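Local coordinates for macrolide 2'-phosphotransferase MphH (Brachybacterium faecium, PDB 5UXD), which probably inactivates macrolide antibiotics, azithromycin among them, by transferring a phosphate from a guanine nucleotide to the 2'-hydroxyl of the drug's amino sugar, at residues Leu19-Gly24 / Trp48-Pro53; Leu26-Glu29 / Phe35-Ala38; Gly66-Met71 / Leu215-Ala220. All coordinates share one frame; numbering follows the deposited sequence. Where two conformers were deposited one is given.

Contact 1: residues Leu19-Gly24 / Trp48-Pro53. With ZIT (azithromycin), chain I.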
loop_
_atom_site.group_PDB
_atom_site.type_symbol
_atom_site.label_atom_id
_atom_site.label_comp_id
_atom_site.label_asym_id
_atom_site.label_seq_id
_atom_site.Cartn_x
_atom_site.Cartn_y
_atom_site.Cartn_z
ATOM N N LEU A 19 5.195 23.695 15.500
ATOM C CA LEU A 19 6.346 23.185 14.753
ATOM C C LEU A 19 7.071 24.347 14.072
ATOM O O LEU A 19 6.539 24.968 13.146
ATOM C CB LEU A 19 5.898 22.115 13.753
ATOM C CG LEU A 19 6.996 21.468 12.924
ATOM C CD1 LEU A 19 7.947 20.725 13.836
ATOM C CD2 LEU A 19 6.374 20.507 11.890
ATOM N N ASP A 20 8.289 24.614 14.541
ATOM C CA ASP A 20 9.094 25.748 14.103
ATOM C C ASP A 20 10.114 25.241 13.087
ATOM O O ASP A 20 11.029 24.492 13.446
ATOM C CB ASP A 20 9.785 26.412 15.293
ATOM C CG ASP A 20 8.793 26.929 16.339
ATOM O OD1 ASP A 20 7.697 27.392 15.950
ATOM O OD2 ASP A 20 9.121 26.890 17.547
ATOM N N LEU A 21 9.950 25.650 11.826
ATOM C CA LEU A 21 10.723 25.125 10.709
ATOM C C LEU A 21 11.722 26.144 10.166
ATOM O O LEU A 21 11.483 27.353 10.172
ATOM C CB LEU A 21 9.796 24.681 9.572
ATOM C CG LEU A 21 8.751 23.606 9.884
ATOM C CD1 LEU A 21 7.820 23.374 8.688
ATOM C CD2 LEU A 21 9.409 22.306 10.322
ATOM N N ASP A 22 12.844 25.629 9.675
ATOM C CA ASP A 22 13.834 26.424 8.950
ATOM C C ASP A 22 13.349 26.546 7.511
ATOM O O ASP A 22 13.429 25.589 6.741
ATOM C CB ASP A 22 15.202 25.758 9.033
ATOM C CG ASP A 22 16.277 26.485 8.234
ATOM O OD1 ASP A 22 16.078 27.651 7.804
ATOM O OD2 ASP A 22 17.358 25.886 8.055
ATOM N N GLY A 23 12.821 27.723 7.156
ATOM C CA GLY A 23 12.230 27.907 5.839
ATOM C C GLY A 23 13.213 27.721 4.702
ATOM O O GLY A 23 12.821 27.351 3.592
ATOM N N GLY A 24 14.498 27.953 4.962
ATOM C CA GLY A 24 15.512 27.727 3.953
ATOM C C GLY A 24 15.574 26.298 3.461
ATOM O O GLY A 24 16.084 26.052 2.364
ATOM N N TRP A 48 11.270 16.736 8.979
ATOM C CA TRP A 48 9.828 16.604 9.122
ATOM C C TRP A 48 9.169 16.434 7.761
ATOM O O TRP A 48 9.665 16.929 6.743
ATOM C CB TRP A 48 9.230 17.833 9.837
ATOM C CG TRP A 48 9.418 17.795 11.322
ATOM C CD1 TRP A 48 10.514 18.202 12.024
ATOM C CD2 TRP A 48 8.482 17.290 12.289
ATOM N NE1 TRP A 48 10.316 17.987 13.369
ATOM C CE2 TRP A 48 9.080 17.424 13.554
ATOM C CE3 TRP A 48 7.202 16.731 12.199
ATOM C CZ2 TRP A 48 8.437 17.042 14.729
ATOM C CZ3 TRP A 48 6.558 16.350 13.366
ATOM C CH2 TRP A 48 7.182 16.504 14.616
ATOM N N VAL A 49 8.047 15.720 7.759
ATOM C CA VAL A 49 7.136 15.634 6.623
ATOM C C VAL A 49 5.818 16.287 7.021
ATOM O O VAL A 49 5.299 16.049 8.121
ATOM C CB VAL A 49 6.907 14.169 6.196
ATOM C CG1 VAL A 49 5.982 14.094 4.977
ATOM C CG2 VAL A 49 8.240 13.484 5.914
ATOM N N LEU A 50 5.277 17.109 6.128
ATOM C CA LEU A 50 3.997 17.766 6.344
ATOM C C LEU A 50 3.030 17.306 5.262
ATOM O O LEU A 50 3.376 17.299 4.078
ATOM C CB LEU A 50 4.148 19.291 6.327
ATOM C CG LEU A 50 4.860 19.882 7.547
ATOM C CD1 LEU A 50 6.383 19.746 7.424
ATOM C CD2 LEU A 50 4.468 21.341 7.752
ATOM N N ARG A 51 1.829 16.896 5.674
ATOM C CA ARG A 51 0.772 16.510 4.744
ATOM C C ARG A 51 -0.374 17.496 4.899
ATOM O O ARG A 51 -0.915 17.647 6.000
ATOM C CB ARG A 51 0.285 15.078 4.992
ATOM C CG ARG A 51 1.380 14.037 4.942
ATOM C CD ARG A 51 0.823 12.665 5.329
ATOM N NE ARG A 51 -0.045 12.109 4.297
ATOM C CZ ARG A 51 -1.065 11.285 4.537
ATOM N NH1 ARG A 51 -1.364 10.933 5.779
ATOM N NH2 ARG A 51 -1.792 10.820 3.532
ATOM N N LEU A 52 -0.730 18.177 3.807
ATOM C CA LEU A 52 -1.781 19.190 3.856
ATOM C C LEU A 52 -3.026 18.690 3.138
ATOM O O LEU A 52 -3.012 18.565 1.904
ATOM C CB LEU A 52 -1.293 20.496 3.229
ATOM C CG LEU A 52 -0.369 21.349 4.107
ATOM C CD1 LEU A 52 1.025 20.742 4.234
ATOM C CD2 LEU A 52 -0.291 22.737 3.522
ATOM N N PRO A 53 -4.122 18.407 3.849
ATOM C CA PRO A 53 -5.320 17.865 3.185
ATOM C C PRO A 53 -5.924 18.873 2.216
ATOM O O PRO A 53 -6.203 20.018 2.581
ATOM C CB PRO A 53 -6.271 17.555 4.352
ATOM C CG PRO A 53 -5.359 17.459 5.576
ATOM C CD PRO A 53 -4.265 18.461 5.312
HETATM C C1 ZIT I . 23.241 23.945 8.529
HETATM C C2 ZIT I . 23.280 22.578 9.298
HETATM C C3 ZIT I . 23.641 22.752 10.767
HETATM C C4 ZIT I . 22.766 23.758 11.591
HETATM C C5 ZIT I . 21.412 23.170 12.086
HETATM C C6 ZIT I . 20.284 24.180 12.144
HETATM C C7 ZIT I . 20.473 25.222 13.272
HETATM C C8 ZIT I . 19.468 26.411 13.144
HETATM C C9 ZIT I . 20.161 27.650 12.511
HETATM N N10 ZIT I . 20.267 27.498 10.971
HETATM C C11 ZIT I . 21.497 28.072 10.472
HETATM C C12 ZIT I . 21.984 27.300 9.238
HETATM C C13 ZIT I . 23.489 27.405 8.979
HETATM C C14 ZIT I . 23.959 26.216 8.145
HETATM C C15 ZIT I . 25.302 26.515 7.511
HETATM C C16 ZIT I . 25.762 25.275 6.681
HETATM C C17 ZIT I . 21.994 21.861 9.044
HETATM C C18 ZIT I . 23.614 24.204 12.757
HETATM C C19 ZIT I . 18.971 23.424 12.398
HETATM C C20 ZIT I . 18.983 26.764 14.468
HETATM C C21 ZIT I . 19.072 28.069 10.332
HETATM C C22 ZIT I . 21.322 29.544 10.168
HETATM C C23 ZIT I . 24.284 27.488 10.297
HETATM O O1 ZIT I . 22.517 24.087 7.561
HETATM O O6 ZIT I . 20.197 24.842 10.894
HETATM O O12 ZIT I . 21.326 27.768 8.085
HETATM O O13 ZIT I . 23.738 28.575 8.194
HETATM O O14 ZIT I . 24.118 25.071 8.988
HETATM C C1A ZIT I . 21.921 21.216 13.398
HETATM C C2A ZIT I . 21.704 20.668 14.786
HETATM C C3A ZIT I . 22.124 19.248 14.863
HETATM C C4A ZIT I . 21.443 18.420 13.846
HETATM C C5A ZIT I . 21.659 18.999 12.444
HETATM C C6A ZIT I . 20.923 18.239 11.422
HETATM C C7A ZIT I . 22.306 17.440 16.454
HETATM C C8A ZIT I . 20.481 18.909 16.646
HETATM O O1A ZIT I . 21.513 22.568 13.373
HETATM O O2A ZIT I . 22.485 21.426 15.722
HETATM N N3A ZIT I . 21.887 18.797 16.266
HETATM O O5A ZIT I . 21.237 20.413 12.372
HETATM C C1B ZIT I . 25.992 22.156 10.674
HETATM C C2B ZIT I . 27.361 22.728 10.380
HETATM C C3B ZIT I . 28.194 23.049 11.595
HETATM C C4B ZIT I . 28.101 22.005 12.656
HETATM C C5B ZIT I . 26.659 21.773 13.027
HETATM C C6B ZIT I . 26.540 20.770 14.151
HETATM C C7B ZIT I . 29.698 23.219 11.126
HETATM C C8B ZIT I . 27.645 25.393 11.343
HETATM O O1B ZIT I . 25.035 23.168 10.871
HETATM O O3B ZIT I . 27.737 24.273 12.200
HETATM O O4B ZIT I . 28.834 22.403 13.833
HETATM O O5B ZIT I . 25.947 21.235 11.857
#

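Contact 2: residues Leu26-Glu29 / Phe35-Ala38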
loop_
_atom_site.group_PDB
_atom_site.type_symbol
_atom_site.label_atom_id
_atom_site.label_comp_id
_atom_site.label_asym_id
_atom_site.label_seq_id
_atom_site.Cartn_x
_atom_site.Cartn_y
_atom_site.Cartn_z
ATOM N N LEU A 26 12.751 24.295 3.214
ATOM C CA LEU A 26 11.416 23.797 2.908
ATOM C C LEU A 26 11.281 23.506 1.419
ATOM O O LEU A 26 11.669 24.325 0.583
ATOM C CB LEU A 26 10.352 24.796 3.351
ATOM C CG LEU A 26 9.016 24.109 3.608
ATOM C CD1 LEU A 26 8.349 24.701 4.831
ATOM C CD2 LEU A 26 8.122 24.213 2.380
ATOM N N ARG A 27 10.749 22.323 1.097
ATOM C CA ARG A 27 10.460 21.908 -0.267
ATOM C C ARG A 27 9.062 21.307 -0.294
ATOM O O ARG A 27 8.543 20.866 0.731
ATOM C CB ARG A 27 11.485 20.882 -0.782
ATOM C CG ARG A 27 12.907 21.416 -0.890
ATOM C CD ARG A 27 13.857 20.376 -1.486
ATOM N NE ARG A 27 14.435 20.822 -2.755
ATOM C CZ ARG A 27 15.651 21.348 -2.883
ATOM N NH1 ARG A 27 16.430 21.497 -1.816
ATOM N NH2 ARG A 27 16.089 21.730 -4.077
ATOM N N THR A 28 8.437 21.297 -1.469
ATOM C CA THR A 28 7.098 20.733 -1.580
ATOM C C THR A 28 7.027 19.736 -2.726
ATOM O O THR A 28 7.734 19.864 -3.731
ATOM C CB THR A 28 6.014 21.809 -1.787
ATOM O OG1 THR A 28 6.308 22.577 -2.956
ATOM C CG2 THR A 28 5.910 22.729 -0.568
ATOM N N GLU A 29 6.167 18.734 -2.544
ATOM C CA GLU A 29 5.693 17.861 -3.610
ATOM C C GLU A 29 4.229 18.201 -3.866
ATOM O O GLU A 29 3.380 18.006 -2.988
ATOM C CB GLU A 29 5.847 16.388 -3.226
ATOM C CG GLU A 29 5.248 15.439 -4.238
ATOM C CD GLU A 29 5.983 15.477 -5.561
ATOM O OE1 GLU A 29 7.102 14.922 -5.632
ATOM O OE2 GLU A 29 5.446 16.071 -6.523
ATOM N N PHE A 35 -3.408 15.227 -1.060
ATOM C CA PHE A 35 -2.633 16.009 -0.113
ATOM C C PHE A 35 -1.542 16.774 -0.846
ATOM O O PHE A 35 -0.994 16.310 -1.849
ATOM C CB PHE A 35 -1.962 15.148 0.961
ATOM C CG PHE A 35 -2.913 14.355 1.805
ATOM C CD1 PHE A 35 -3.423 13.156 1.348
ATOM C CD2 PHE A 35 -3.264 14.794 3.066
ATOM C CE1 PHE A 35 -4.289 12.421 2.130
ATOM C CE2 PHE A 35 -4.128 14.067 3.851
ATOM C CZ PHE A 35 -4.640 12.880 3.381
ATOM N N ARG A 36 -1.240 17.953 -0.333
ATOM C CA ARG A 36 0.009 18.633 -0.640
ATOM C C ARG A 36 1.018 18.211 0.420
ATOM O O ARG A 36 0.669 18.098 1.592
ATOM C CB ARG A 36 -0.197 20.144 -0.631
ATOM C CG ARG A 36 0.873 20.943 -1.333
ATOM C CD ARG A 36 0.594 22.419 -1.186
ATOM N NE ARG A 36 1.713 23.217 -1.661
ATOM C CZ ARG A 36 1.897 24.495 -1.355
ATOM N NH1 ARG A 36 1.023 25.120 -0.572
ATOM N NH2 ARG A 36 2.951 25.142 -1.829
ATOM N N VAL A 37 2.250 17.927 0.007
ATOM C CA VAL A 37 3.268 17.407 0.917
ATOM C C VAL A 37 4.446 18.371 0.958
ATOM O O VAL A 37 4.911 18.832 -0.091
ATOM C CB VAL A 37 3.734 16.002 0.503
ATOM C CG1 VAL A 37 4.870 15.533 1.406
ATOM C CG2 VAL A 37 2.558 15.013 0.534
ATOM N N ALA A 38 4.927 18.673 2.163
ATOM C CA ALA A 38 6.122 19.487 2.337
ATOM C C ALA A 38 7.120 18.783 3.249
ATOM O O ALA A 38 6.746 18.034 4.157
ATOM C CB ALA A 38 5.789 20.880 2.908
HETATM O O HOH W 1 1.481 15.812 -2.965
#

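Contact 3: residues Gly66-Met71 / Leu215-Ala220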
loop_
_atom_site.group_PDB
_atom_site.type_symbol
_atom_site.label_atom_id
_atom_site.label_comp_id
_atom_site.label_asym_id
_atom_site.label_seq_id
_atom_site.Cartn_x
_atom_site.Cartn_y
_atom_site.Cartn_z
ATOM N N GLY A 66 -4.598 7.227 10.837
ATOM C CA GLY A 66 -3.970 7.665 12.071
ATOM C C GLY A 66 -4.199 6.694 13.210
ATOM O O GLY A 66 -3.287 6.407 13.986
ATOM N N ARG A 67 -5.424 6.179 13.331
ATOM C CA ARG A 67 -5.699 5.206 14.378
ATOM C C ARG A 67 -4.916 3.925 14.142
ATOM O O ARG A 67 -4.398 3.321 15.086
ATOM C CB ARG A 67 -7.201 4.916 14.455
ATOM C CG ARG A 67 -8.026 6.056 15.060
ATOM C CD ARG A 67 -9.479 5.636 15.342
ATOM N NE ARG A 67 -10.254 5.443 14.114
ATOM C CZ ARG A 67 -10.942 6.392 13.486
ATOM N NH1 ARG A 67 -10.948 7.637 13.941
ATOM N NH2 ARG A 67 -11.612 6.101 12.379
ATOM N N LEU A 68 -4.808 3.503 12.883
ATOM C CA LEU A 68 -4.042 2.305 12.568
ATOM C C LEU A 68 -2.570 2.481 12.928
ATOM O O LEU A 68 -1.970 1.616 13.576
ATOM C CB LEU A 68 -4.209 1.967 11.094
ATOM C CG LEU A 68 -3.402 0.752 10.684
ATOM C CD1 LEU A 68 -3.999 -0.480 11.324
ATOM C CD2 LEU A 68 -3.432 0.671 9.197
ATOM N N LEU A 69 -1.976 3.610 12.526
ATOM C CA LEU A 69 -0.562 3.852 12.809
ATOM C C LEU A 69 -0.286 3.878 14.309
ATOM O O LEU A 69 0.748 3.376 14.769
ATOM C CB LEU A 69 -0.121 5.167 12.164
ATOM C CG LEU A 69 -0.004 5.172 10.640
ATOM C CD1 LEU A 69 0.244 6.595 10.120
ATOM C CD2 LEU A 69 1.111 4.226 10.225
ATOM N N ALA A 70 -1.191 4.474 15.087
ATOM C CA ALA A 70 -0.976 4.562 16.529
ATOM C C ALA A 70 -0.952 3.183 17.179
ATOM O O ALA A 70 -0.096 2.904 18.028
ATOM C CB ALA A 70 -2.059 5.429 17.165
ATOM N N MET A 71 -1.871 2.307 16.807
ATOM C CA MET A 71 -1.904 0.990 17.419
ATOM C C MET A 71 -0.865 0.024 16.886
ATOM O O MET A 71 -0.505 -0.923 17.562
ATOM C CB MET A 71 -3.278 0.335 17.233
ATOM C CG MET A 71 -3.577 -0.122 15.815
ATOM S SD MET A 71 -3.290 -1.879 15.461
ATOM C CE MET A 71 -2.842 -2.484 17.070
ATOM N N LEU A 215 5.468 2.458 4.595
ATOM C CA LEU A 215 4.699 3.683 4.454
ATOM C C LEU A 215 3.356 3.406 3.794
ATOM O O LEU A 215 3.083 2.298 3.317
ATOM C CB LEU A 215 5.464 4.717 3.621
ATOM C CG LEU A 215 6.981 4.769 3.782
ATOM C CD1 LEU A 215 7.602 5.484 2.599
ATOM C CD2 LEU A 215 7.345 5.463 5.086
ATOM N N ASP A 216 2.525 4.455 3.766
ATOM C CA ASP A 216 1.254 4.528 3.035
ATOM C C ASP A 216 0.333 3.362 3.397
ATOM O O ASP A 216 0.110 2.443 2.621
ATOM C CB ASP A 216 1.507 4.597 1.519
ATOM C CG ASP A 216 2.586 5.629 1.168
ATOM O OD1 ASP A 216 2.508 6.797 1.588
ATOM O OD2 ASP A 216 3.514 5.254 0.431
ATOM N N TRP A 217 -0.272 3.535 4.571
ATOM C CA TRP A 217 -1.115 2.521 5.194
ATOM C C TRP A 217 -2.606 2.707 4.906
ATOM O O TRP A 217 -3.443 2.161 5.639
ATOM C CB TRP A 217 -0.862 2.515 6.706
ATOM C CG TRP A 217 0.481 1.927 7.050
ATOM C CD1 TRP A 217 1.665 2.597 7.175
ATOM C CD2 TRP A 217 0.775 0.547 7.268
ATOM N NE1 TRP A 217 2.678 1.713 7.468
ATOM C CE2 TRP A 217 2.158 0.449 7.531
ATOM C CE3 TRP A 217 0.006 -0.613 7.286
ATOM C CZ2 TRP A 217 2.783 -0.762 7.807
ATOM C CZ3 TRP A 217 0.629 -1.821 7.542
ATOM C CH2 TRP A 217 2.004 -1.889 7.800
ATOM N N THR A 218 -2.972 3.458 3.860
ATOM C CA THR A 218 -4.402 3.666 3.606
ATOM C C THR A 218 -5.107 2.426 3.054
ATOM O O THR A 218 -6.335 2.353 3.131
ATOM C CB THR A 218 -4.631 4.853 2.660
ATOM O OG1 THR A 218 -3.863 4.696 1.458
ATOM C CG2 THR A 218 -4.232 6.157 3.350
ATOM N N THR A 219 -4.383 1.450 2.507
ATOM C CA THR A 219 -5.026 0.260 1.950
ATOM C C THR A 219 -5.161 -0.874 2.958
ATOM O O THR A 219 -5.596 -1.976 2.582
ATOM C CB THR A 219 -4.259 -0.235 0.710
ATOM O OG1 THR A 219 -2.869 -0.407 1.023
ATOM C CG2 THR A 219 -4.373 0.765 -0.426
ATOM N N ALA A 220 -4.795 -0.643 4.217
ATOM C CA ALA A 220 -4.790 -1.717 5.202
ATOM C C ALA A 220 -6.203 -2.224 5.462
ATOM O O ALA A 220 -7.176 -1.467 5.411
ATOM C CB ALA A 220 -4.171 -1.241 6.511
#

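Contact 1: residues Leu19-Gly24 / Trp48-Pro53
Trp-48 and Leu-19 make the larger of two apolar contacts here, and no hydrogen bond crosses between the segments. Methyl CD1 of Leu-19 lies over one face of the indole, in a CH-pi contact 3.6 Å from the centroid of the five-membered ring and 17° off its normal. The indole atom nearest to Leu-19 CD1 is Trp-48 CE2, at 3.5 Å. Leu-19 CD2 sits by the rim on the same side, 3.9 Å from Trp-48 CE3, so both branches meet one side of the indole. With CG anti to the backbone N (chi1 -179°), Leu-19 extends its forked end across the ring. Val-49 turns its side chain from this contact to Tyr-93. Leu-50 repeats the inward direction and, in the conformer given, meets Leu-21 tip to tip, 4.0 Å between Leu-21 CD1 and Leu-50 CD2, less certain because Leu-50 has a second conformer. On the other side of 19-24, Asp-22 OD2 lies 3.6 Å from azithromycin C21, while its OD1 accepts from Gly-24 N in an Asx turn. Strand 35-42 bridges the two segments, hydrogen-bonding to Asp-22 through Arg-41 and to Trp-48 through Ala-40, and helix 7-16 packs on Leu-21 and Leu-52.

Contact 2: residues Leu26-Glu29 / Phe35-Ala38
Glu-29 and Val-37 form an antiparallel hydrogen-bonded pair. Glu-29 N donates to Val-37 O over 2.8 Å, and Val-37 N returns a nearly straight bond (166° at H) to Glu-29 O over 3.2 Å. The next pair, Thr-28 with Ala-38, is non-hydrogen-bonded: Ala-38 CA approaches Arg-27 O at 3.2 Å and Thr-28 CA approaches Val-37 O at 3.3 Å, both as CA-H...O contacts. On this face Thr-28 CG2 packs 3.9 Å from Ala-38 CB, and Leu-26 brings its CD2 to 4.1 Å from the same methyl. The guanidinium of Arg-36 crosses the end of Thr-28, its NH2 4.0 Å from Thr-28 CG2. Strands 26-29 and 35-42 are the two arms of a beta hairpin in the N-terminal lobe of this kinase-like fold, and their short segments run at 151° to each other. A water continues the ladder beyond the last pair, donating to Glu-29 O and to Phe-35 O, so Glu-29 O accepts from both Val-37 N and the water. Farther out, Glu-30, a residue that contacts GDP in this protein, ties the arms together: its carboxylate takes a salt bridge from Arg-36 NE and a hydrogen bond from Thr-28 OG1. The Arg-36 chain is extended from CG to NE, which carries its far nitrogen NH1 to a second salt bridge with Asp-6. Helix 7-16 covers the face bearing Leu-26, Thr-28 and Arg-36, chiefly through Leu-10. On the opposite face the Glu-29 chain bends at chi2 (66°), with OE1 bonded to Gln-1, and beside it Val-37 rests on Val-49.

Contact 3: residues Gly66-Met71 / Leu215-Ala220
The indole of Trp-217 is met obliquely by two leucine methyls from helix 59-72, Leu-69 CD2 at 3.5 Å from Trp-217 CD1 and Leu-68 CD2 at 4.1 Å from Trp-217 CE3. His-196 makes an edge-to-face ring contact with the indole, and NE1 is hydrogen-bonded to Val-214 O, which restrains the ring's rotation. Leu-68 does more than touch the ring. Its CG, anti to the backbone N (chi1 178°), sends CD2 into the angle between Trp-217 CB, 4.0 Å away, and Ala-220 CB, only 3.4 Å away; this last carbon pair is tighter than usual van der Waals contact. Trp-217 and Ala-220 are the ends of a type I turn closed by a weak bond from Ala-220 N to Trp-217 O, so one methyl packs against the two ends of the turn from the helix side. Asp-216 and Thr-218 direct their side chains away from the helix, Asp-216 against His-203. Asp-216 and His-203 both bind magnesium in this protein. A helix of the N-terminal lobe packed behind the metal-binding aspartate resembles the layout of protein kinases, where helix C packs near the DFG segment; Leu-215 to Trp-217 probably occupies the corresponding place here.

Contacts 1 and 2, with centres 8 Å apart, belong to one antiparallel sheet and share the seam between strands 35-42 and 47-53, where Leu-50 N lies 2.6 Å from Ala-38 O and Leu-52 N 2.6 Å from Arg-36 O, both probable hydrogen bonds. Arg-51, which contacts GDP in this protein, faces Phe-35 of contact 2 in a cation-pi pair. Contact 3 touches neither, its centre being 21 and 20 Å from theirs, yet the Leu-69 side chain is about 6 Å from that of Arg-51. One azithromycin sits beside Asp-22; the Ala-220 side chain is about 13 Å from another, in the pocket that includes Glu-198 and Tyr-200.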